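Twitching motility protein PilT (Aquifex aeolicus, PDB 2EYU) probably hydrolyses ATP to power retraction of the type IV pilus, which pulls the cell along in twitching motility. Local coordinates at residues A[40-43]-A[44-48]; A[198-201]-A[202-205]. The protein carries 1 engineered substitution. One frame throughout, in Å; residues are numbered along the deposited sequence.

Contact 1: A[40-43]-A[44-48]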
loop_
_atom_site.group_PDB
_atom_site.type_symbol
_atom_site.label_atom_id
_atom_site.label_comp_id
_atom_site.label_asym_id
_atom_site.label_seq_id
_atom_site.Cartn_x
_atom_site.Cartn_y
_atom_site.Cartn_z
ATOM N N THR A 40 10.405 -1.094 2.790
ATOM C CA THR A 40 10.829 -2.456 3.085
ATOM C C THR A 40 9.738 -3.459 2.720
ATOM O O THR A 40 9.998 -4.572 2.241
ATOM C CB THR A 40 11.188 -2.611 4.575
ATOM O OG1 THR A 40 12.367 -1.857 4.861
ATOM C CG2 THR A 40 11.496 -4.067 4.886
ATOM N N THR A 41 8.471 -3.095 2.942
ATOM C CA THR A 41 7.384 -3.993 2.537
ATOM C C THR A 41 7.337 -4.112 1.019
ATOM O O THR A 41 7.413 -5.193 0.455
ATOM C CB THR A 41 6.056 -3.487 3.115
ATOM O OG1 THR A 41 6.214 -3.599 4.539
ATOM C CG2 THR A 41 4.822 -4.318 2.742
ATOM N N ILE A 42 7.220 -2.971 0.365
ATOM C CA ILE A 42 7.301 -2.879 -1.082
ATOM C C ILE A 42 8.415 -3.705 -1.688
ATOM O O ILE A 42 8.309 -4.463 -2.662
ATOM C CB ILE A 42 7.535 -1.374 -1.385
ATOM C CG1 ILE A 42 6.210 -0.609 -1.428
ATOM C CG2 ILE A 42 8.374 -1.192 -2.629
ATOM C CD1 ILE A 42 5.081 -1.587 -1.741
ATOM N N ALA A 43 9.598 -3.570 -1.083
ATOM C CA ALA A 43 10.777 -4.233 -1.649
ATOM C C ALA A 43 10.699 -5.740 -1.468
ATOM O O ALA A 43 11.106 -6.547 -2.323
ATOM C CB ALA A 43 11.997 -3.581 -1.017
ATOM N N SER A 44 10.169 -6.172 -0.323
ATOM C CA SER A 44 9.994 -7.592 -0.073
ATOM C C SER A 44 8.967 -8.203 -1.034
ATOM O O SER A 44 9.146 -9.349 -1.470
ATOM C CB SER A 44 9.543 -7.864 1.359
ATOM O OG SER A 44 9.069 -9.217 1.425
HETATM N N MSE A 45 7.910 -7.460 -1.334
HETATM C CA MSE A 45 6.864 -7.913 -2.256
HETATM C C MSE A 45 7.354 -7.898 -3.685
HETATM O O MSE A 45 7.115 -8.814 -4.482
HETATM C CB MSE A 45 5.613 -7.037 -2.202
HETATM C CG MSE A 45 4.851 -6.992 -0.904
HETATM SE SE MSE A 45 3.352 -5.775 -0.923
HETATM C CE MSE A 45 2.448 -6.810 -2.288
ATOM N N ILE A 46 8.072 -6.868 -4.125
ATOM C CA ILE A 46 8.624 -6.927 -5.475
ATOM C C ILE A 46 9.669 -8.019 -5.603
ATOM O O ILE A 46 9.795 -8.743 -6.594
ATOM C CB ILE A 46 9.230 -5.556 -5.836
ATOM C CG1 ILE A 46 8.188 -4.445 -6.026
ATOM C CG2 ILE A 46 10.140 -5.655 -7.051
ATOM C CD1 ILE A 46 8.879 -3.099 -6.193
ATOM N N ASP A 47 10.502 -8.188 -4.567
ATOM C CA ASP A 47 11.533 -9.216 -4.677
ATOM C C ASP A 47 10.943 -10.628 -4.738
ATOM O O ASP A 47 11.628 -11.488 -5.284
ATOM C CB ASP A 47 12.540 -9.163 -3.523
ATOM C CG ASP A 47 13.773 -9.993 -3.848
ATOM O OD1 ASP A 47 14.063 -10.935 -3.084
ATOM O OD2 ASP A 47 14.432 -9.707 -4.869
ATOM N N TYR A 48 9.741 -10.833 -4.217
ATOM C CA TYR A 48 8.969 -12.047 -4.404
ATOM C C TYR A 48 8.709 -12.249 -5.890
ATOM O O TYR A 48 8.898 -13.336 -6.432
ATOM C CB TYR A 48 7.611 -12.017 -3.696
ATOM C CG TYR A 48 6.711 -13.204 -3.998
ATOM C CD1 TYR A 48 6.956 -14.477 -3.525
ATOM C CD2 TYR A 48 5.582 -13.034 -4.798
ATOM C CE1 TYR A 48 6.130 -15.555 -3.811
ATOM C CE2 TYR A 48 4.752 -14.095 -5.092
ATOM C CZ TYR A 48 5.020 -15.359 -4.603
ATOM O OH TYR A 48 4.173 -16.391 -4.911
#
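The i to i+4 contacts between T40-A43 and S44-Y48 cover about two turns of helix 38-52, whose first residues, K38 and S39, end a sequence that fits the Walker A motif of a P-loop NTPase fold, consistent with nucleotide binding at the start of the helix. They illustrate how a buried helix segment divides its work between a continuous backbone grip and side chains sent to separate partners. Four successive amide-to-carbonyl bonds hold it. The straightest runs from I46 N to I42 O (2.8 Å, N-H...O angle 170°), while S44 N reaches T40 O at 3.0 Å from above the plane of that carbonyl.

Toward the sheet, I42 and I46 pack at a slant to each other, CG2 of I42 lying 4.1 Å from CD1 of I46, and both rest on F103 of strand 101-104. I42 also touches F127 and T129 of strand 125-130. M45 is a selenomethionine whose CG stands beside the backbone N (chi1 -63°); with chi2 extended, SE comes to 4.2 Å from CG2 of T41, and the bend at chi3 turns the terminal CE alone. The same side chain meets F127, V17 and C21. The OG1 of T41 is hydrogen-bonded to OE1 of Q168, on strand 162-171. Last of the four bonds, D47 N reaches A43 O at 2.8 Å. CB of D47 lies 3.2 Å from A43 O.

Contact 2: A[198-201]-A[202-205]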
loop_
_atom_site.group_PDB
_atom_site.type_symbol
_atom_site.label_atom_id
_atom_site.label_comp_id
_atom_site.label_asym_id
_atom_site.label_seq_id
_atom_site.Cartn_x
_atom_site.Cartn_y
_atom_site.Cartn_z
ATOM N N ASN A 198 -19.300 6.263 -2.699
ATOM C CA ASN A 198 -18.708 7.158 -1.706
ATOM C C ASN A 198 -19.325 6.936 -0.330
ATOM O O ASN A 198 -19.852 7.878 0.269
ATOM C CB ASN A 198 -18.887 8.629 -2.093
ATOM C CG ASN A 198 -17.894 9.529 -1.380
ATOM O OD1 ASN A 198 -16.790 9.095 -1.053
ATOM N ND2 ASN A 198 -18.271 10.782 -1.145
ATOM N N LYS A 199 -19.270 5.716 0.150
ATOM C CA LYS A 199 -19.700 5.304 1.476
ATOM C C LYS A 199 -18.492 4.792 2.274
ATOM O O LYS A 199 -18.465 3.636 2.691
ATOM C CB LYS A 199 -20.735 4.187 1.433
ATOM C CG LYS A 199 -22.158 4.714 1.604
ATOM C CD LYS A 199 -23.089 4.131 0.547
ATOM C CE LYS A 199 -24.185 5.120 0.180
ATOM N NZ LYS A 199 -23.712 6.043 -0.898
ATOM N N LEU A 200 -17.547 5.697 2.441
ATOM C CA LEU A 200 -16.233 5.394 3.019
ATOM C C LEU A 200 -16.374 5.109 4.507
ATOM O O LEU A 200 -15.581 4.402 5.129
ATOM C CB LEU A 200 -15.276 6.537 2.706
ATOM C CG LEU A 200 -14.735 6.700 1.288
ATOM C CD1 LEU A 200 -13.383 7.408 1.318
ATOM C CD2 LEU A 200 -14.584 5.390 0.519
ATOM N N GLN A 201 -17.439 5.662 5.097
ATOM C CA GLN A 201 -17.780 5.359 6.481
ATOM C C GLN A 201 -18.155 3.884 6.624
ATOM O O GLN A 201 -17.643 3.211 7.518
ATOM C CB GLN A 201 -18.942 6.212 6.975
ATOM C CG GLN A 201 -18.667 6.986 8.255
ATOM C CD GLN A 201 -19.318 8.359 8.204
ATOM O OE1 GLN A 201 -20.483 8.482 7.818
ATOM N NE2 GLN A 201 -18.567 9.385 8.580
ATOM N N GLN A 202 -19.042 3.429 5.743
ATOM C CA GLN A 202 -19.429 2.020 5.688
ATOM C C GLN A 202 -18.303 1.101 5.251
ATOM O O GLN A 202 -18.234 -0.060 5.660
ATOM C CB GLN A 202 -20.653 1.900 4.764
ATOM C CG GLN A 202 -21.792 2.792 5.248
ATOM C CD GLN A 202 -22.683 2.136 6.281
ATOM O OE1 GLN A 202 -22.378 1.082 6.837
ATOM N NE2 GLN A 202 -23.825 2.759 6.565
ATOM N N VAL A 203 -17.364 1.560 4.431
ATOM C CA VAL A 203 -16.194 0.767 4.059
ATOM C C VAL A 203 -15.393 0.422 5.318
ATOM O O VAL A 203 -14.893 -0.695 5.432
ATOM C CB VAL A 203 -15.277 1.529 3.085
ATOM C CG1 VAL A 203 -13.895 0.908 2.970
ATOM C CG2 VAL A 203 -15.933 1.617 1.704
ATOM N N TYR A 204 -15.294 1.399 6.228
ATOM C CA TYR A 204 -14.545 1.163 7.469
ATOM C C TYR A 204 -15.242 0.125 8.335
ATOM O O TYR A 204 -14.615 -0.825 8.801
ATOM C CB TYR A 204 -14.353 2.452 8.273
ATOM C CG TYR A 204 -13.507 2.242 9.521
ATOM C CD1 TYR A 204 -12.126 2.195 9.432
ATOM C CD2 TYR A 204 -14.085 2.090 10.774
ATOM C CE1 TYR A 204 -11.326 2.004 10.551
ATOM C CE2 TYR A 204 -13.294 1.898 11.901
ATOM C CZ TYR A 204 -11.923 1.857 11.784
ATOM O OH TYR A 204 -11.133 1.665 12.904
ATOM N N SER A 205 -16.548 0.299 8.529
ATOM C CA SER A 205 -17.324 -0.681 9.285
ATOM C C SER A 205 -17.121 -2.058 8.674
ATOM O O SER A 205 -17.014 -3.086 9.348
ATOM C CB SER A 205 -18.809 -0.342 9.325
ATOM O OG SER A 205 -19.076 1.033 9.524
#
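K199 O accepts a hydrogen bond from V203 N at 2.9 Å, the donor lying in the plane of the carbonyl, and this bond starts the first turn of helix 200-209. K199 occupies the N-cap position, immediately after a Schellman motif that ends helix 189-197, and the junction is a worked example of how one helix can stop and the next begin with only two residues, N198 and K199, between them. Two further bonds continue the turn. Y204 N reaches L200 O at 3.2 Å from above the carbonyl plane, and S205 N meets Q201 O at 3.3 Å along a fairly straight path (167°). The OG of S205 adds a weak bond to Q201 O, made possible because it stands beside its own backbone N (chi1 -42°) and thus faces back along the helix.

Side chains pair over the same turn. K199 and Q202 run alongside each other on the exposed side, their CB atoms 4.0 Å apart. L200 and V203 also lie side by side, CD2 of L200 approaching CG2 of V203 to 4.2 Å.

Further out, V203 packs on I191 and L194 of the preceding helix, whereas L200 leans on I139 and H140 of helix 135-144. Y204 touches I136 there, and its OH is hydrogen-bonded to E246. The preceding helix is ended by N198, whose positive phi goes with the bonds K199 N to L194 O and N198 N to I195 O. CG2 of V203, beside its own backbone N, lies 3.4 Å from K199 O.

In the fold
Read from the N terminus, the chain passes through strand 26-31 and a probable P-loop that runs into helix 38-52, where contact 1 runs along about two turns. It then builds most of the remaining sheet and its helices before helix 189-197 leads into contact 2. Both contacts join adjoining segments, so neither closes a long loop; they follow in series, without nesting or crossing. The centres of contacts 1 and 2 are about 29 Å apart, on opposite sides of the chain's centre, and their nearest atoms about 19 Å apart. Contact 1 is a buried contact against the sheet; contact 2 opens helix 200-209 at the surface, where its side chains pack on helices 189-197 and 135-144.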